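Local coordinates for putative hemin storage protein (PDB 6AU1) that cleaves deacetylated poly-beta-1,6-N-acetylglucosamine through its glycoside hydrolase domain, the part of the protein described here, and can disrupt bacterial biofilms, at residues D34-K37 with D38-P41. Sequence-based numbering, arbitrary orientation.
Sequences DRMK and DLAP
M36, L39 and P41 meet in a local contact at the C-terminal end of helix 22-39, where the chain turns from the outer helical layer of a TIM-barrel-like glycoside hydrolase domain toward strand 43-47 of the inner barrel. It illustrates how a helix can end while its apolar face stays packed on the sheet. Three successive i to i+4 backbone hydrogen bonds finish the helix: D38 N to D34 O at 3.1 Å, L39 N to R35 O at 2.8 Å, and A40 N to M36 O, also 2.8 Å. A40 then leaves helical geometry with a positive phi of 47°, and the chain runs on into P41. The proline ring packs against the last turn, its CD 3.5 Å from M36 O, an oxygen that also accepts the A40 N-H. On the inner face the bend of M36 at chi2 (-57°) sets SD 4.2 Å from P41 CG, the two side chains crossing at nearly a right angle. The turn at chi3 carries its methyl CE alongside L39 CD2 at 4.1 Å, both side chains pointing the same way. All three residues rest on V10 of strand 8-12, while M36 and L39 also touch Y334. Polar groups flank this patch: R35 forms a salt bridge with D337, and D38, its carboxylate carried anti to the backbone N (chi1 -176°), pairs with R350 of helix 346-353. The chemistry thus divides the work: backbone hydrogen bonds close the helix, van der Waals contacts seat its end on the barrel, and charged pairs tie it to the chain's C-terminal region.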
loop_
_atom_site.group_PDB
_atom_site.type_symbol
_atom_site.label_atom_id
_atom_site.label_comp_id
_atom_site.label_asym_id
_atom_site.label_seq_id
_atom_site.Cartn_x
_atom_site.Cartn_y
_atom_site.Cartn_z
ATOM N N ASP A 34 -3.330 13.197 19.596
ATOM C CA ASP A 34 -3.727 12.732 20.926
ATOM C C ASP A 34 -3.976 11.225 20.965
ATOM O O ASP A 34 -3.573 10.546 21.913
ATOM C CB ASP A 34 -4.976 13.463 21.415
ATOM C CG ASP A 34 -4.695 14.901 21.803
ATOM O OD1 ASP A 34 -3.506 15.257 21.948
ATOM O OD2 ASP A 34 -5.664 15.671 21.968
ATOM N N ARG A 35 -4.657 10.711 19.947
ATOM C CA ARG A 35 -4.948 9.284 19.879
ATOM C C ARG A 35 -3.682 8.459 19.687
ATOM O O ARG A 35 -3.526 7.404 20.300
ATOM C CB ARG A 35 -5.931 8.987 18.743
ATOM C CG ARG A 35 -7.367 9.340 19.066
ATOM C CD ARG A 35 -8.228 9.291 17.802
ATOM N NE ARG A 35 -8.268 7.967 17.181
ATOM C CZ ARG A 35 -9.018 6.963 17.634
ATOM N NH1 ARG A 35 -9.768 7.129 18.716
ATOM N NH2 ARG A 35 -9.012 5.786 17.016
ATOM N N MET A 36 -2.778 8.929 18.832
ATOM C CA MET A 36 -1.548 8.176 18.596
ATOM C C MET A 36 -0.610 8.217 19.806
ATOM O O MET A 36 0.080 7.236 20.095
ATOM C CB MET A 36 -0.844 8.684 17.337
ATOM C CG MET A 36 -1.650 8.447 16.041
ATOM S SD MET A 36 -2.092 6.714 15.732
ATOM C CE MET A 36 -3.768 6.626 16.358
ATOM N N LYS A 37 -0.591 9.337 20.529
ATOM C CA LYS A 37 0.204 9.412 21.750
ATOM C C LYS A 37 -0.318 8.387 22.752
ATOM O O LYS A 37 0.456 7.700 23.422
ATOM C CB LYS A 37 0.167 10.835 22.332
ATOM C CG LYS A 37 0.920 11.023 23.633
ATOM C CD LYS A 37 1.124 12.509 23.951
ATOM C CE LYS A 37 -0.170 13.303 23.806
ATOM N NZ LYS A 37 -0.006 14.734 24.213
ATOM N N ASP A 38 -1.640 8.252 22.804
ATOM C CA ASP A 38 -2.305 7.353 23.741
ATOM C C ASP A 38 -2.106 5.884 23.370
ATOM O O ASP A 38 -1.839 5.036 24.225
ATOM C CB ASP A 38 -3.798 7.692 23.791
ATOM C CG ASP A 38 -4.556 6.868 24.810
ATOM O OD1 ASP A 38 -3.936 6.411 25.795
ATOM O OD2 ASP A 38 -5.779 6.689 24.630
ATOM N N LEU A 39 -2.238 5.597 22.084
ATOM C CA LEU A 39 -2.209 4.238 21.574
ATOM C C LEU A 39 -0.779 3.717 21.460
ATOM O O LEU A 39 -0.533 2.511 21.587
ATOM C CB LEU A 39 -2.912 4.187 20.219
ATOM C CG LEU A 39 -3.525 2.875 19.763
ATOM C CD1 LEU A 39 -4.592 2.408 20.744
ATOM C CD2 LEU A 39 -4.111 3.047 18.371
ATOM N N ALA A 40 0.151 4.643 21.234
ATOM C CA ALA A 40 1.579 4.338 21.124
ATOM C C ALA A 40 1.898 3.144 20.210
ATOM O O ALA A 40 2.538 2.183 20.645
ATOM C CB ALA A 40 2.163 4.091 22.517
ATOM N N PRO A 41 1.466 3.202 18.943
ATOM C CA PRO A 41 1.876 2.160 17.995
ATOM C C PRO A 41 3.367 2.263 17.672
ATOM O O PRO A 41 4.003 3.270 17.994
ATOM C CB PRO A 41 1.030 2.468 16.753
ATOM C CG PRO A 41 0.870 3.965 16.815
ATOM C CD PRO A 41 0.691 4.269 18.277
#